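Local atomic coordinates of soluble inorganic pyrophosphatase (Toxoplasma gondii, PDB entry 5WRT), a protein that probably hydrolyses inorganic pyrophosphate to phosphate with the help of bound magnesium ions. Residues Y85-Y93 against G186-P197. Sequence-based numbering, arbitrary orientation.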
# COMPACT_ATOMS: atom_id res chain seq x y z
N TYR A 85 2.69 -10.52 4.87
CA TYR A 85 3.03 -9.41 3.99
C TYR A 85 3.46 -8.22 4.84
O TYR A 85 3.05 -8.06 5.99
CB TYR A 85 1.84 -9.03 3.11
CG TYR A 85 1.55 -10.03 2.02
CD1 TYR A 85 2.57 -10.52 1.21
CD2 TYR A 85 0.26 -10.49 1.79
CE1 TYR A 85 2.32 -11.44 0.21
CE2 TYR A 85 -0.00 -11.41 0.79
CZ TYR A 85 1.03 -11.88 0.01
OH TYR A 85 0.78 -12.80 -0.99
N ALA A 86 4.32 -7.37 4.26
CA ALA A 86 4.79 -6.20 4.98
C ALA A 86 3.68 -5.17 5.20
O ALA A 86 3.82 -4.32 6.08
CB ALA A 86 5.95 -5.55 4.23
N SER A 87 2.60 -5.25 4.43
CA SER A 87 1.51 -4.29 4.52
C SER A 87 0.18 -5.04 4.57
O SER A 87 0.06 -6.17 4.08
CB SER A 87 1.52 -3.32 3.34
OG SER A 87 2.61 -2.42 3.45
N THR A 88 -0.81 -4.40 5.18
CA THR A 88 -2.15 -4.97 5.22
C THR A 88 -2.81 -4.89 3.84
O THR A 88 -2.73 -3.86 3.16
CB THR A 88 -3.01 -4.25 6.26
OG1 THR A 88 -2.47 -4.48 7.57
CG2 THR A 88 -4.44 -4.73 6.22
N LEU A 89 -3.44 -5.98 3.43
CA LEU A 89 -4.22 -6.01 2.20
C LEU A 89 -5.62 -5.49 2.48
O LEU A 89 -6.29 -5.96 3.40
CB LEU A 89 -4.27 -7.43 1.64
CG LEU A 89 -4.63 -7.62 0.16
CD1 LEU A 89 -4.00 -6.55 -0.71
CD2 LEU A 89 -4.19 -9.00 -0.29
N TYR A 90 -6.06 -4.52 1.68
CA TYR A 90 -7.31 -3.82 1.93
C TYR A 90 -8.50 -4.42 1.20
O TYR A 90 -9.57 -3.80 1.15
CB TYR A 90 -7.18 -2.34 1.55
CG TYR A 90 -5.97 -1.67 2.16
CD1 TYR A 90 -5.88 -1.49 3.54
CD2 TYR A 90 -4.93 -1.21 1.37
CE1 TYR A 90 -4.78 -0.88 4.10
CE2 TYR A 90 -3.83 -0.60 1.92
CZ TYR A 90 -3.76 -0.44 3.29
OH TYR A 90 -2.66 0.17 3.86
N TRP A 91 -8.34 -5.61 0.62
CA TRP A 91 -9.42 -6.25 -0.12
C TRP A 91 -9.34 -7.76 0.08
O TRP A 91 -8.26 -8.31 0.33
CB TRP A 91 -9.35 -5.92 -1.62
CG TRP A 91 -9.22 -4.45 -1.89
CD1 TRP A 91 -10.24 -3.56 -2.08
CD2 TRP A 91 -8.01 -3.69 -1.97
NE1 TRP A 91 -9.74 -2.30 -2.29
CE2 TRP A 91 -8.37 -2.35 -2.23
CE3 TRP A 91 -6.66 -4.01 -1.87
CZ2 TRP A 91 -7.43 -1.33 -2.37
CZ3 TRP A 91 -5.72 -3.00 -2.01
CH2 TRP A 91 -6.11 -1.68 -2.26
N ASN A 92 -10.49 -8.42 0.00
CA ASN A 92 -10.51 -9.87 0.02
C ASN A 92 -9.71 -10.42 -1.15
O ASN A 92 -9.83 -9.94 -2.28
CB ASN A 92 -11.95 -10.39 -0.03
CG ASN A 92 -12.80 -9.85 1.11
OD1 ASN A 92 -12.60 -10.22 2.27
ND2 ASN A 92 -13.73 -8.97 0.79
N TYR A 93 -8.88 -11.42 -0.87
CA TYR A 93 -7.91 -11.90 -1.84
C TYR A 93 -7.85 -13.41 -1.80
O TYR A 93 -7.93 -14.02 -0.73
CB TYR A 93 -6.53 -11.29 -1.54
CG TYR A 93 -5.43 -11.70 -2.50
CD1 TYR A 93 -5.34 -11.13 -3.76
CD2 TYR A 93 -4.45 -12.61 -2.12
CE1 TYR A 93 -4.33 -11.48 -4.64
CE2 TYR A 93 -3.44 -12.97 -2.99
CZ TYR A 93 -3.38 -12.40 -4.25
OH TYR A 93 -2.37 -12.76 -5.11
N GLY A 186 -5.47 1.84 -6.13
CA GLY A 186 -5.05 1.30 -4.84
C GLY A 186 -4.55 -0.13 -4.94
O GLY A 186 -3.56 -0.49 -4.31
N ILE A 187 -5.22 -0.95 -5.75
CA ILE A 187 -4.78 -2.33 -5.94
C ILE A 187 -3.48 -2.37 -6.73
O ILE A 187 -2.56 -3.13 -6.40
CB ILE A 187 -5.89 -3.15 -6.62
CG1 ILE A 187 -7.06 -3.37 -5.65
CG2 ILE A 187 -5.34 -4.49 -7.11
CD1 ILE A 187 -8.33 -3.81 -6.33
N ARG A 188 -3.37 -1.56 -7.79
CA ARG A 188 -2.15 -1.54 -8.59
C ARG A 188 -0.96 -1.10 -7.75
O ARG A 188 0.11 -1.72 -7.79
CB ARG A 188 -2.31 -0.62 -9.80
CG ARG A 188 -1.04 -0.52 -10.64
CD ARG A 188 -1.26 0.27 -11.93
NE ARG A 188 -2.26 1.31 -11.75
CZ ARG A 188 -3.31 1.49 -12.54
NH1 ARG A 188 -3.50 0.70 -13.59
NH2 ARG A 188 -4.17 2.46 -12.29
N GLU A 189 -1.12 -0.02 -6.98
CA GLU A 189 -0.00 0.48 -6.18
C GLU A 189 0.33 -0.46 -5.03
O GLU A 189 1.50 -0.55 -4.63
CB GLU A 189 -0.32 1.88 -5.65
CG GLU A 189 -0.47 2.93 -6.74
CD GLU A 189 0.65 2.90 -7.77
OE1 GLU A 189 1.82 2.70 -7.39
OE2 GLU A 189 0.35 3.07 -8.97
N TRP A 190 -0.66 -1.18 -4.50
CA TRP A 190 -0.39 -2.14 -3.44
C TRP A 190 0.54 -3.24 -3.93
O TRP A 190 1.57 -3.52 -3.30
CB TRP A 190 -1.70 -2.74 -2.93
CG TRP A 190 -1.57 -3.37 -1.57
CD1 TRP A 190 -1.90 -2.81 -0.37
CD2 TRP A 190 -1.06 -4.67 -1.28
NE1 TRP A 190 -1.64 -3.68 0.65
CE2 TRP A 190 -1.12 -4.84 0.12
CE3 TRP A 190 -0.56 -5.72 -2.06
CZ2 TRP A 190 -0.69 -6.01 0.76
CZ3 TRP A 190 -0.15 -6.88 -1.42
CH2 TRP A 190 -0.21 -7.01 -0.03
N PHE A 191 0.21 -3.86 -5.06
CA PHE A 191 1.02 -4.95 -5.57
C PHE A 191 2.30 -4.47 -6.25
O PHE A 191 3.22 -5.27 -6.44
CB PHE A 191 0.20 -5.81 -6.53
CG PHE A 191 -0.77 -6.72 -5.82
CD1 PHE A 191 -0.33 -7.88 -5.21
CD2 PHE A 191 -2.12 -6.40 -5.74
CE1 PHE A 191 -1.21 -8.71 -4.54
CE2 PHE A 191 -3.00 -7.22 -5.08
CZ PHE A 191 -2.55 -8.38 -4.48
N ARG A 192 2.38 -3.19 -6.61
CA ARG A 192 3.63 -2.66 -7.15
C ARG A 192 4.69 -2.53 -6.05
O ARG A 192 5.87 -2.79 -6.29
CB ARG A 192 3.40 -1.31 -7.82
CG ARG A 192 4.60 -0.82 -8.63
CD ARG A 192 4.72 0.70 -8.62
NE ARG A 192 3.56 1.36 -9.20
CZ ARG A 192 3.39 1.58 -10.50
NH1 ARG A 192 4.33 1.20 -11.37
NH2 ARG A 192 2.30 2.19 -10.94
N TRP A 193 4.28 -2.14 -4.85
CA TRP A 193 5.21 -1.72 -3.81
C TRP A 193 5.38 -2.72 -2.67
O TRP A 193 6.32 -2.56 -1.88
CB TRP A 193 4.76 -0.37 -3.22
CG TRP A 193 4.91 0.79 -4.16
CD1 TRP A 193 3.93 1.37 -4.92
CD2 TRP A 193 6.12 1.52 -4.43
NE1 TRP A 193 4.46 2.40 -5.65
CE2 TRP A 193 5.79 2.52 -5.37
CE3 TRP A 193 7.43 1.42 -3.98
CZ2 TRP A 193 6.74 3.41 -5.86
CZ3 TRP A 193 8.37 2.31 -4.47
CH2 TRP A 193 8.02 3.29 -5.40
N TYR A 194 4.51 -3.73 -2.55
CA TYR A 194 4.45 -4.49 -1.31
C TYR A 194 5.67 -5.37 -1.05
O TYR A 194 5.85 -5.84 0.08
CB TYR A 194 3.18 -5.35 -1.27
CG TYR A 194 3.23 -6.61 -2.09
CD1 TYR A 194 3.38 -6.56 -3.47
CD2 TYR A 194 3.11 -7.86 -1.49
CE1 TYR A 194 3.42 -7.71 -4.23
CE2 TYR A 194 3.15 -9.02 -2.24
CZ TYR A 194 3.30 -8.94 -3.61
OH TYR A 194 3.34 -10.09 -4.36
N LYS A 195 6.52 -5.60 -2.05
CA LYS A 195 7.72 -6.40 -1.84
C LYS A 195 8.98 -5.56 -1.78
O LYS A 195 10.09 -6.11 -1.81
CB LYS A 195 7.84 -7.46 -2.94
CG LYS A 195 6.79 -8.56 -2.89
CD LYS A 195 6.95 -9.50 -4.08
CE LYS A 195 6.37 -10.88 -3.77
NZ LYS A 195 7.11 -12.01 -4.43
N LEU A 196 8.85 -4.23 -1.72
CA LEU A 196 10.02 -3.38 -1.51
C LEU A 196 10.68 -3.62 -0.16
O LEU A 196 11.91 -3.73 -0.11
CB LEU A 196 9.65 -1.91 -1.70
CG LEU A 196 10.88 -0.98 -1.76
CD1 LEU A 196 11.59 -1.12 -3.09
CD2 LEU A 196 10.49 0.46 -1.49
N PRO A 197 9.95 -3.70 0.96
CA PRO A 197 10.64 -3.95 2.24
C PRO A 197 11.23 -5.35 2.34
O PRO A 197 12.28 -5.52 2.96
CB PRO A 197 9.55 -3.73 3.29
CG PRO A 197 8.43 -3.03 2.57
CD PRO A 197 8.50 -3.51 1.17
O HOH W 1 0.77 -12.13 -3.90
O HOH W 2 5.10 -7.99 1.47
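An aromatic cluster of Tyr85, Tyr90, Trp91, Trp190 and Tyr194 joins 85-93 to helix 183-193 and the turn that follows it, with the Trp190 indole as its hub. One direct hydrogen bond fixes that indole: NE1 of Trp190 donates to O of Thr88 at 2.7 Å. The N-H...O angle is 149°, and the nitrogen sits above the carbonyl plane instead of on a lone pair. CG of Trp190 is anti to the backbone N (chi1 -161°), which carries the indole across to the 87-89 backbone. CD1 of Leu89 lies over the centre of its six-membered ring, 3.4 Å from the centroid, a CH-pi contact; CB of Tyr194 lies against the opposite face, toward its rim. The indole's far edge, led by CH2, meets the face of Tyr85 in a T-shaped pair with planes at 85°. The face of Tyr85 also takes the edge of Tyr194 in an offset edge-to-face pair, CE2 of Tyr194 coming within 3.5 Å of CE1 of Tyr85. Water 1 hydrogen-bonds to OH of Tyr85 and, weakly, to OH of Tyr194.

In the type I pyrophosphatase fold this helix packs on the central beta-sheet, where Ile187 and Trp91 both touch Val124 of strand 115-125. CG1 of Ile187 stands almost on the normal of the Trp91 six-membered ring, 3.6 Å from its centroid, while the edge of Trp91 meets the face of Trp190 in an offset edge-to-face pair. Nearer the magnesium site, CE1 of Tyr93 approaches CZ of Phe191 at 3.6 Å, and OH of Tyr93 is hydrogen-bonded to Lys156. CE2 of Tyr90 lies 3.7 Å from CD1 of Trp190, and at the dimer interface OH of Tyr90 is hydrogen-bonded to OG of Ser87 of the second subunit.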